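PDB 2G3V: CAG pathogenicity island protein 13 from Helicobacter pylori, which is of unknown function but is encoded in the cag pathogenicity island, which specifies a type IV secretion system. Local coordinates for residues Q54-K59 with L91-T96; D83-V88 with R137-Q142. All coordinates share one frame; numbering follows the deposited sequence.

Contact 1: residues Q54-K59 with L91-T96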
# COMPACT_ATOMS: atom_id res chain seq x y z
N GLN A 54 13.57 -5.34 -2.70
CA GLN A 54 14.51 -6.29 -2.14
C GLN A 54 14.02 -7.73 -2.15
O GLN A 54 14.81 -8.67 -2.13
CB GLN A 54 14.89 -5.88 -0.71
CG GLN A 54 16.19 -5.08 -0.61
CD GLN A 54 17.42 -5.91 -0.97
OE1 GLN A 54 17.75 -6.11 -2.15
NE2 GLN A 54 18.11 -6.41 0.06
N MSE A 55 12.71 -7.93 -2.20
CA MSE A 55 12.23 -9.30 -2.19
C MSE A 55 12.48 -10.00 -3.53
O MSE A 55 13.09 -11.07 -3.58
CB MSE A 55 10.74 -9.30 -1.81
CG MSE A 55 10.46 -8.67 -0.46
SE MSE A 55 11.33 -9.57 1.02
CE MSE A 55 10.25 -11.12 1.07
N HIS A 56 12.02 -9.38 -4.61
CA HIS A 56 12.20 -9.96 -5.94
C HIS A 56 13.62 -9.77 -6.50
O HIS A 56 14.03 -10.50 -7.40
CB HIS A 56 11.16 -9.36 -6.92
CG HIS A 56 11.40 -7.92 -7.27
ND1 HIS A 56 12.56 -7.48 -7.86
CD2 HIS A 56 10.60 -6.83 -7.16
CE1 HIS A 56 12.48 -6.18 -8.09
NE2 HIS A 56 11.30 -5.76 -7.67
N THR A 57 14.37 -8.82 -5.96
CA THR A 57 15.73 -8.59 -6.44
C THR A 57 16.75 -9.41 -5.66
O THR A 57 17.82 -9.75 -6.15
CB THR A 57 16.11 -7.09 -6.31
OG1 THR A 57 15.30 -6.30 -7.20
CG2 THR A 57 17.57 -6.88 -6.62
N ASN A 58 16.40 -9.74 -4.42
CA ASN A 58 17.27 -10.50 -3.55
C ASN A 58 16.60 -11.85 -3.31
O ASN A 58 15.42 -11.90 -2.94
CB ASN A 58 17.42 -9.73 -2.23
CG ASN A 58 18.73 -9.99 -1.51
OD1 ASN A 58 19.01 -11.10 -1.06
ND2 ASN A 58 19.54 -8.94 -1.39
N LYS A 59 17.33 -12.94 -3.53
CA LYS A 59 16.74 -14.26 -3.30
C LYS A 59 16.94 -14.61 -1.84
O LYS A 59 16.05 -15.17 -1.18
CB LYS A 59 17.39 -15.33 -4.20
CG LYS A 59 16.49 -16.53 -4.44
CD LYS A 59 16.34 -16.84 -5.94
CE LYS A 59 15.19 -17.84 -6.25
NZ LYS A 59 15.37 -19.18 -5.64
N LEU A 91 5.02 -6.36 -8.45
CA LEU A 91 3.85 -5.53 -8.67
C LEU A 91 3.63 -4.55 -7.51
O LEU A 91 3.03 -3.49 -7.69
CB LEU A 91 2.62 -6.44 -8.86
CG LEU A 91 1.37 -5.88 -9.56
CD1 LEU A 91 1.68 -5.59 -11.03
CD2 LEU A 91 0.24 -6.89 -9.45
N LEU A 92 4.09 -4.92 -6.32
CA LEU A 92 3.98 -4.07 -5.13
C LEU A 92 4.99 -2.94 -5.23
O LEU A 92 4.69 -1.80 -4.87
CB LEU A 92 4.25 -4.87 -3.85
CG LEU A 92 3.06 -5.39 -3.03
CD1 LEU A 92 1.95 -5.89 -3.94
CD2 LEU A 92 3.52 -6.49 -2.12
N GLU A 93 6.20 -3.25 -5.72
CA GLU A 93 7.24 -2.24 -5.87
C GLU A 93 6.77 -1.21 -6.89
O GLU A 93 6.97 -0.00 -6.72
CB GLU A 93 8.54 -2.86 -6.38
CG GLU A 93 9.69 -1.87 -6.49
CD GLU A 93 10.75 -2.31 -7.48
OE1 GLU A 93 11.19 -3.48 -7.42
OE2 GLU A 93 11.16 -1.48 -8.33
N SER A 94 6.14 -1.70 -7.95
CA SER A 94 5.62 -0.84 -9.00
C SER A 94 4.58 0.13 -8.45
O SER A 94 4.66 1.33 -8.67
CB SER A 94 4.99 -1.69 -10.11
OG SER A 94 5.95 -2.54 -10.72
N GLU A 95 3.59 -0.40 -7.74
CA GLU A 95 2.54 0.44 -7.18
C GLU A 95 3.08 1.43 -6.16
O GLU A 95 2.64 2.57 -6.11
CB GLU A 95 1.43 -0.43 -6.55
CG GLU A 95 0.80 -1.41 -7.53
CD GLU A 95 0.44 -0.76 -8.87
OE1 GLU A 95 -0.28 0.27 -8.87
OE2 GLU A 95 0.89 -1.28 -9.92
N THR A 96 4.04 1.01 -5.33
CA THR A 96 4.58 1.95 -4.35
C THR A 96 5.28 3.10 -5.09
O THR A 96 5.30 4.24 -4.62
CB THR A 96 5.54 1.24 -3.36
OG1 THR A 96 6.55 0.52 -4.06
CG2 THR A 96 4.77 0.26 -2.51
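H56, in the last turn of helix 35-57, and E93, midway along helix 82-105, meet through a histidine-carboxylate hydrogen bond, a surface link between two helices of this all-helical protein. The two side chains cross at about a right angle, yet their flat ends are nearly coplanar, the imidazole and carboxylate planes lying 25° apart. OE1 of E93 comes in at the ring's edge, near the ring plane, and does not lie over a face. NE2 of H56 is the donor and OE1 of E93 the acceptor, and the N-H...O angle of 147° bends the bond moderately. The modelled distance of 2.3 Å between H56 NE2 and E93 OE1 is too short for an ordinary hydrogen bond, so the exact length is doubtful. On the E93 side, CG stands anti to the backbone N (chi1 -177°) and the chain stays extended beyond it, which carries the carboxylate out to the ring. The other oxygen, OE2 of E93, forms a long, weak ion pair with K53 of the same helix as H56. H56 also packs on K86 and R90 of helix 82-105, and E93 on H49. Just past H56 and T57 helix 35-57 ends, and N58 serves as N-cap of the next one, its OD1 accepting the backbone N-H of A61.

Contact 2: residues D83-V88 with R137-Q142; sequences DKFKKV and REMDSQ
The phenyl ring of F85 meets M139, a selenomethionine, through its CE1 and CZ atoms: SE lies at the ring edge beside CE1, 5.0 Å from the ring centroid and 78° off the ring normal, whereas CG approaches obliquely near CE1 and CZ. This is a Met-aromatic contact, with F85 CZ 3.6 Å from M139 CG and F85 CE1 3.7 Å from M139 SE. The two side chains cross at about a right angle. M139 leaves its helix with CG anti to the backbone N (chi1 -175°) and then bends at chi2 and chi3, which brings both CG and SE against the ring. Both residues are buried. Beside this apolar pair, nearer the surface, K84 runs roughly perpendicular to D140 where the backbones come nearest, their CA atoms 8.6 Å apart. The lysine touches with its methylenes: CE of K84 is 3.3 Å from OD1 of D140. Bends at chi3 and chi4 leave the ammonium NZ of K84 4.4 Å from the same D140 OD1, beyond a salt bridge, so any attraction is long-range. D140 has a closer charge in its own helix, its OD2 lying 3.3 Å from NH2 of R137 but well out of the guanidinium plane, a pairing of charges without a directed N-H. The contact joins helix 82-105 to helix 136-149, where I143 packs against K84, F85 and V88; L62 and L66 of helix 59-69 also touch F85, and M70 and M134 from loops touch M139.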
# COMPACT_ATOMS: atom_id res chain seq x y z
N ASP A 83 8.30 -18.36 -5.87
CA ASP A 83 7.98 -17.87 -7.20
C ASP A 83 6.73 -16.99 -7.27
O ASP A 83 6.68 -16.03 -8.04
CB ASP A 83 7.86 -19.06 -8.17
CG ASP A 83 7.21 -20.29 -7.53
OD1 ASP A 83 5.96 -20.38 -7.53
OD2 ASP A 83 7.96 -21.17 -7.01
N LYS A 84 5.73 -17.32 -6.45
CA LYS A 84 4.49 -16.55 -6.44
C LYS A 84 4.65 -15.29 -5.58
O LYS A 84 4.05 -14.25 -5.85
CB LYS A 84 3.34 -17.41 -5.90
CG LYS A 84 1.95 -16.94 -6.33
CD LYS A 84 0.84 -17.71 -5.64
CE LYS A 84 0.89 -19.20 -5.92
NZ LYS A 84 0.64 -19.51 -7.35
N PHE A 85 5.46 -15.40 -4.53
CA PHE A 85 5.69 -14.26 -3.65
C PHE A 85 6.44 -13.19 -4.40
O PHE A 85 6.10 -12.01 -4.33
CB PHE A 85 6.49 -14.69 -2.42
CG PHE A 85 5.64 -15.22 -1.32
CD1 PHE A 85 4.79 -14.37 -0.62
CD2 PHE A 85 5.67 -16.56 -0.99
CE1 PHE A 85 3.97 -14.85 0.41
CE2 PHE A 85 4.87 -17.05 0.03
CZ PHE A 85 4.01 -16.20 0.73
N LYS A 86 7.46 -13.62 -5.14
CA LYS A 86 8.28 -12.70 -5.90
C LYS A 86 7.41 -11.91 -6.88
O LYS A 86 7.67 -10.73 -7.13
CB LYS A 86 9.35 -13.48 -6.65
CG LYS A 86 10.62 -12.70 -6.97
CD LYS A 86 11.79 -13.64 -7.27
CE LYS A 86 12.05 -14.55 -6.07
NZ LYS A 86 13.19 -15.51 -6.24
N LYS A 87 6.37 -12.55 -7.40
CA LYS A 87 5.46 -11.92 -8.35
C LYS A 87 4.75 -10.70 -7.79
O LYS A 87 4.84 -9.62 -8.37
CB LYS A 87 4.40 -12.93 -8.83
CG LYS A 87 3.50 -12.38 -9.93
CD LYS A 87 2.46 -13.40 -10.39
CE LYS A 87 1.56 -12.79 -11.47
NZ LYS A 87 0.57 -13.75 -12.05
N VAL A 88 4.03 -10.87 -6.68
CA VAL A 88 3.30 -9.76 -6.08
C VAL A 88 4.24 -8.63 -5.72
O VAL A 88 3.92 -7.47 -5.91
CB VAL A 88 2.53 -10.18 -4.80
CG1 VAL A 88 1.40 -11.13 -5.17
CG2 VAL A 88 3.46 -10.83 -3.79
N ARG A 137 -3.73 -20.61 3.05
CA ARG A 137 -4.82 -20.34 2.12
C ARG A 137 -5.06 -18.85 1.97
O ARG A 137 -5.17 -18.32 0.86
CB ARG A 137 -6.10 -21.03 2.60
CG ARG A 137 -6.01 -22.55 2.68
CD ARG A 137 -5.84 -23.19 1.31
NE ARG A 137 -4.58 -22.80 0.68
CZ ARG A 137 -4.20 -23.17 -0.53
NH1 ARG A 137 -4.97 -23.96 -1.27
NH2 ARG A 137 -3.03 -22.76 -1.01
N GLU A 138 -5.17 -18.17 3.10
CA GLU A 138 -5.37 -16.72 3.10
C GLU A 138 -4.33 -16.05 2.22
O GLU A 138 -4.65 -15.23 1.36
CB GLU A 138 -5.24 -16.18 4.52
CG GLU A 138 -6.51 -16.13 5.32
CD GLU A 138 -6.25 -15.82 6.79
OE1 GLU A 138 -5.45 -14.90 7.07
OE2 GLU A 138 -6.85 -16.51 7.65
N MSE A 139 -3.06 -16.39 2.45
CA MSE A 139 -1.98 -15.79 1.69
C MSE A 139 -2.09 -16.10 0.20
O MSE A 139 -1.91 -15.22 -0.63
CB MSE A 139 -0.63 -16.28 2.23
CG MSE A 139 0.61 -15.63 1.60
SE MSE A 139 0.82 -13.73 1.95
CE MSE A 139 1.36 -13.84 3.81
N ASP A 140 -2.41 -17.34 -0.12
CA ASP A 140 -2.50 -17.75 -1.51
C ASP A 140 -3.53 -16.97 -2.29
O ASP A 140 -3.26 -16.50 -3.39
CB ASP A 140 -2.81 -19.24 -1.61
CG ASP A 140 -2.33 -19.85 -2.91
OD1 ASP A 140 -1.17 -19.56 -3.32
OD2 ASP A 140 -3.10 -20.62 -3.53
N SER A 141 -4.73 -16.82 -1.73
CA SER A 141 -5.77 -16.09 -2.45
C SER A 141 -5.52 -14.59 -2.45
O SER A 141 -5.89 -13.88 -3.39
CB SER A 141 -7.16 -16.40 -1.89
OG SER A 141 -7.23 -16.08 -0.51
N GLN A 142 -4.88 -14.09 -1.39
CA GLN A 142 -4.58 -12.68 -1.31
C GLN A 142 -3.62 -12.37 -2.44
O GLN A 142 -3.77 -11.37 -3.14
CB GLN A 142 -3.96 -12.33 0.05
CG GLN A 142 -3.94 -10.83 0.35
CD GLN A 142 -3.39 -10.51 1.73
OE1 GLN A 142 -2.21 -10.72 2.01
NE2 GLN A 142 -4.26 -10.00 2.61

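Overall arrangement
Helix 82-105 takes part in both contacts: its 83-88 segment meets helix 136-149 in contact 2, and its 91-96 segment meets helix 35-57 in contact 1. The contact centres lie 13 Å apart, and along the chain their segments alternate. They also touch directly through K86, whose CG is 3.3 Å from CA of H56 and whose NZ is 3.1 Å from CE of K59, both packing contacts. In character they differ: contact 1 is a polar link at the surface, contact 2 a partly buried one combining an apolar pair with charged side chains. L62 of helix 59-69 touches M55 on the 54-59 segment and F85 on the 83-88 segment.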